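PDB 4DZ4: agmatinase from Burkholderia thailandensis, which probably hydrolyses agmatine to putrescine and urea, using two manganese ions per subunit. Local coordinates for residues P174-N178 with H179-F183; C310-L313 with C314-R317. All coordinates share one frame; numbering follows the deposited sequence.

Overall arrangement
Both contacts are local and largely buried, but they occupy very different places in the arginase-family fold, on opposite sides of the chain's centre with their own centres about 29 Å apart. Contact 1 is a turn leading from the loop after strand 158-162 into helix 182-188, beside the manganese site and against a neighbouring subunit; its chemistry is mainly polar, with a side-chain amide, a water and backbone groups holding the bend. Contact 2 lies within the single long helix 300-323, packed on the parallel sheet and touched by no other subunit. There regular backbone bonds join two successive turns, leucines and tryptophan face the interior, a buried aspartate is paired with partners outside the helix, and an arginine lies at the partly exposed margin.

Contact 1. Residues P174-N178 with H179-F183; sequences PDSLN and HGTMF. With EDO (1,2-ethanediol), chain X.
N178 and G180 form an Asx turn: OD1 of N178 accepts the backbone N-H of G180 at 2.8 Å. The carboxamide reaches that N-H because CG stands anti to the backbone N (chi1 -168°), folded forward beside its own carbonyl carbon, and the donor lies 24° out of the carbonyl plane. Asparagine suits the place, with a carbonyl on a stem short enough to curl over the next two residues. The same bend is a beta turn close to type I, closed by a weak hydrogen bond from T181 N to N178 O at 3.3 Å. A water then donates to both N178 O and T181 OG1. The hydroxyl, 3.5 Å from N178 CB, also bonds D171, so threonine ties the turn to the preceding loop while its side chain crosses that of N178 at about a right angle. The H179 ring is held by outside partners, ND1 by E290 and NE2 by T61, while N178 OD1 lies at its edge, in the ring plane. S176 OG is bonded to D171 and K185, and N178 packs on H109 of the second subunit. Apolar M182 begins helix 182-188 close to the manganese ligands H139 and D167. Its bent chain brings SD to 3.7 Å from N178 O and sets the CE methyl 3.5 Å above the plane of the F183 ring, over its centre.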
loop_
_atom_site.group_PDB
_atom_site.type_symbol
_atom_site.label_atom_id
_atom_site.label_comp_id
_atom_site.label_asym_id
_atom_site.label_seq_id
_atom_site.Cartn_x
_atom_site.Cartn_y
_atom_site.Cartn_z
ATOM N N PRO B 174 10.229 -31.156 22.076
ATOM C CA PRO B 174 10.433 -31.580 20.692
ATOM C C PRO B 174 9.210 -31.360 19.813
ATOM O O PRO B 174 9.378 -31.046 18.652
ATOM C CB PRO B 174 10.705 -33.094 20.834
ATOM C CG PRO B 174 11.347 -33.197 22.164
ATOM C CD PRO B 174 10.572 -32.231 23.030
ATOM N N ASP B 175 7.998 -31.529 20.355
ATOM C CA ASP B 175 6.778 -31.407 19.538
ATOM C C ASP B 175 6.355 -29.963 19.222
ATOM O O ASP B 175 5.327 -29.755 18.558
ATOM C CB ASP B 175 5.592 -32.115 20.209
ATOM C CG ASP B 175 5.202 -31.503 21.581
ATOM O OD1 ASP B 175 5.852 -30.542 22.059
ATOM O OD2 ASP B 175 4.235 -32.011 22.211
ATOM N N SER B 176 7.098 -28.976 19.712
ATOM C CA SER B 176 6.691 -27.580 19.431
ATOM C C SER B 176 6.779 -27.242 17.940
ATOM O O SER B 176 7.569 -27.834 17.185
ATOM C CB SER B 176 7.494 -26.593 20.281
ATOM O OG SER B 176 8.796 -26.509 19.746
ATOM N N LEU B 177 5.983 -26.258 17.517
ATOM C CA LEU B 177 5.920 -25.859 16.132
ATOM C C LEU B 177 6.465 -24.453 16.163
ATOM O O LEU B 177 5.712 -23.526 16.444
ATOM C CB LEU B 177 4.447 -25.866 15.716
ATOM C CG LEU B 177 3.971 -25.761 14.275
ATOM C CD1 LEU B 177 4.832 -26.609 13.348
ATOM C CD2 LEU B 177 2.530 -26.279 14.236
ATOM N N ASN B 178 7.785 -24.335 16.015
ATOM C CA ASN B 178 8.488 -23.051 16.206
ATOM C C ASN B 178 9.603 -22.903 15.165
ATOM O O ASN B 178 10.566 -23.698 15.136
ATOM C CB ASN B 178 9.064 -22.981 17.629
ATOM C CG ASN B 178 9.545 -21.581 18.021
ATOM O OD1 ASN B 178 10.089 -20.832 17.192
ATOM N ND2 ASN B 178 9.373 -21.240 19.289
ATOM N N HIS B 179 9.480 -21.872 14.320
ATOM C CA HIS B 179 10.459 -21.625 13.251
ATOM C C HIS B 179 11.814 -21.145 13.735
ATOM O O HIS B 179 12.726 -20.972 12.933
ATOM C CB HIS B 179 9.870 -20.664 12.188
ATOM C CG HIS B 179 9.697 -19.241 12.668
ATOM N ND1 HIS B 179 9.572 -18.202 11.792
ATOM C CD2 HIS B 179 9.672 -18.690 13.941
ATOM C CE1 HIS B 179 9.448 -17.039 12.492
ATOM N NE2 HIS B 179 9.534 -17.326 13.795
ATOM N N GLY B 180 11.949 -20.940 15.043
ATOM C CA GLY B 180 13.177 -20.427 15.620
ATOM C C GLY B 180 13.936 -21.440 16.435
ATOM O O GLY B 180 14.997 -21.136 17.003
ATOM N N THR B 181 13.392 -22.648 16.560
ATOM C CA THR B 181 14.084 -23.652 17.397
ATOM C C THR B 181 14.262 -24.990 16.673
ATOM O O THR B 181 14.803 -25.947 17.259
ATOM C CB THR B 181 13.366 -23.902 18.736
ATOM O OG1 THR B 181 12.086 -24.491 18.483
ATOM C CG2 THR B 181 13.144 -22.587 19.517
ATOM N N MET B 182 13.823 -25.070 15.422
ATOM C CA MET B 182 13.874 -26.375 14.717
ATOM C C MET B 182 15.293 -26.842 14.347
ATOM O O MET B 182 15.527 -28.054 14.178
ATOM C CB MET B 182 12.911 -26.438 13.522
ATOM C CG MET B 182 13.360 -25.729 12.238
ATOM S SD MET B 182 13.219 -23.965 12.502
ATOM C CE MET B 182 14.352 -23.410 11.215
ATOM N N PHE B 183 16.249 -25.916 14.264
ATOM C CA PHE B 183 17.642 -26.367 14.038
ATOM C C PHE B 183 18.376 -26.760 15.310
ATOM O O PHE B 183 19.378 -27.479 15.233
ATOM C CB PHE B 183 18.490 -25.398 13.172
ATOM C CG PHE B 183 17.947 -25.192 11.760
ATOM C CD1 PHE B 183 17.197 -26.182 11.119
ATOM C CD2 PHE B 183 18.214 -24.025 11.066
ATOM C CE1 PHE B 183 16.696 -26.004 9.833
ATOM C CE2 PHE B 183 17.712 -23.835 9.778
ATOM C CZ PHE B 183 16.948 -24.815 9.154
HETATM C C1 EDO X . 5.225 -30.544 15.110
HETATM O O1 EDO X . 4.664 -31.174 16.263
HETATM C C2 EDO X . 4.203 -30.045 14.076
HETATM O O2 EDO X . 3.449 -31.099 13.462
HETATM O O HOH W 1 10.750 -26.134 16.494
#

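Contact 2. Residues C310-L313 with C314-R317; sequences CDLL and CLWR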
loop_
_atom_site.group_PDB
_atom_site.type_symbol
_atom_site.label_atom_id
_atom_site.label_comp_id
_atom_site.label_asym_id
_atom_site.label_seq_id
_atom_site.Cartn_x
_atom_site.Cartn_y
_atom_site.Cartn_z
ATOM N N CYS B 310 16.054 -19.735 -8.830
ATOM C CA CYS B 310 16.477 -19.901 -10.217
ATOM C C CYS B 310 17.968 -20.270 -10.249
ATOM O O CYS B 310 18.381 -21.216 -10.939
ATOM C CB CYS B 310 16.203 -18.618 -11.020
ATOM S SG CYS B 310 16.917 -18.632 -12.696
ATOM N N ASP B 311 18.758 -19.565 -9.461
ATOM C CA ASP B 311 20.185 -19.887 -9.391
ATOM C C ASP B 311 20.474 -21.276 -8.839
ATOM O O ASP B 311 21.404 -21.929 -9.316
ATOM C CB ASP B 311 20.942 -18.779 -8.656
ATOM C CG ASP B 311 21.067 -17.512 -9.516
ATOM O OD1 ASP B 311 21.161 -17.637 -10.755
ATOM O OD2 ASP B 311 21.085 -16.388 -8.958
ATOM N N LEU B 312 19.675 -21.738 -7.874
ATOM C CA LEU B 312 19.775 -23.125 -7.399
ATOM C C LEU B 312 19.519 -24.128 -8.537
ATOM O O LEU B 312 20.273 -25.104 -8.694
ATOM C CB LEU B 312 18.835 -23.376 -6.194
ATOM C CG LEU B 312 19.262 -22.596 -4.931
ATOM C CD1 LEU B 312 18.130 -22.559 -3.922
ATOM C CD2 LEU B 312 20.516 -23.230 -4.315
ATOM N N LEU B 313 18.470 -23.896 -9.335
ATOM C CA LEU B 313 18.246 -24.743 -10.527
ATOM C C LEU B 313 19.465 -24.747 -11.459
ATOM O O LEU B 313 19.830 -25.783 -11.986
ATOM C CB LEU B 313 17.007 -24.325 -11.329
ATOM C CG LEU B 313 15.713 -24.474 -10.509
ATOM C CD1 LEU B 313 14.509 -23.997 -11.311
ATOM C CD2 LEU B 313 15.523 -25.928 -10.128
ATOM N N CYS B 314 20.062 -23.586 -11.666
ATOM C CA CYS B 314 21.173 -23.489 -12.596
ATOM C C CYS B 314 22.380 -24.247 -12.072
ATOM O O CYS B 314 23.097 -24.862 -12.858
ATOM C CB CYS B 314 21.482 -22.012 -12.884
ATOM S SG CYS B 314 20.225 -21.207 -13.901
ATOM N N LEU B 315 22.588 -24.215 -10.751
ATOM C CA LEU B 315 23.663 -24.997 -10.124
ATOM C C LEU B 315 23.458 -26.478 -10.417
ATOM O O LEU B 315 24.405 -27.167 -10.815
ATOM C CB LEU B 315 23.751 -24.769 -8.626
ATOM C CG LEU B 315 24.273 -23.383 -8.197
ATOM C CD1 LEU B 315 24.075 -23.208 -6.697
ATOM C CD2 LEU B 315 25.745 -23.249 -8.554
ATOM N N TRP B 316 22.223 -26.954 -10.251
ATOM C CA TRP B 316 21.933 -28.346 -10.609
ATOM C C TRP B 316 22.106 -28.666 -12.082
ATOM O O TRP B 316 22.574 -29.764 -12.415
ATOM C CB TRP B 316 20.560 -28.771 -10.092
ATOM C CG TRP B 316 20.538 -29.076 -8.609
ATOM C CD1 TRP B 316 21.416 -29.882 -7.871
ATOM C CD2 TRP B 316 19.538 -28.607 -7.629
ATOM N NE1 TRP B 316 21.048 -29.923 -6.539
ATOM C CE2 TRP B 316 19.926 -29.191 -6.328
ATOM C CE3 TRP B 316 18.414 -27.793 -7.698
ATOM C CZ2 TRP B 316 19.201 -28.940 -5.155
ATOM C CZ3 TRP B 316 17.690 -27.550 -6.510
ATOM C CH2 TRP B 316 18.062 -28.143 -5.279
ATOM N N ARG B 317 21.724 -27.736 -12.970
ATOM C CA ARG B 317 21.907 -27.940 -14.426
ATOM C C ARG B 317 23.394 -28.143 -14.680
ATOM O O ARG B 317 23.779 -29.049 -15.420
ATOM C CB ARG B 317 21.373 -26.751 -15.246
ATOM C CG ARG B 317 21.354 -26.965 -16.761
ATOM C CD ARG B 317 22.698 -26.583 -17.375
ATOM N NE ARG B 317 22.793 -26.957 -18.778
ATOM C CZ ARG B 317 23.829 -26.668 -19.565
ATOM N NH1 ARG B 317 24.867 -25.999 -19.093
ATOM N NH2 ARG B 317 23.836 -27.068 -20.825
#
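L312 and L313 meet W316 one turn on, in an apolar patch facing the interior. The indole offers its six-membered ring: CE3 is 4.2 Å from L313 CD2, and CZ3 is 4.3 Å from L312 CB. W316 CG is anti to its carbonyl carbon (chi1 -77°), which swings the ring back along the helix toward these leucines; CE3 comes within 3.4 Å of L312 O, approaching obliquely. L315 extends the patch, its CD1 lying 4.3 Å from L312 CD2. Branched aliphatic chains and a broad aromatic suit this position because L312, L313 and W316 all touch L133 on strand 131-136, and L312 and W316 also reach A286 on strand 282-289. Such packing belongs to the arginase alpha/beta fold, in which helix 300-323 lies against the parallel sheet. Regular alpha-helical hydrogen bonds link the turns, among them W316 N to L312 O at 3.1 Å and R317 N to L313 O at 2.9 Å. The small thiols of C310 and C314, with their SG atoms 4.4 Å apart, both fit against P85. The indole N-H turns its polarity to L283 O. Farther round, buried D311 has its carboxylate satisfied by a salt bridge to R276 and a hydrogen bond from W88. At the partly exposed margin, R317 leads its guanidinium away from the helix to a salt bridge with D95 and a cation-pi contact with F90.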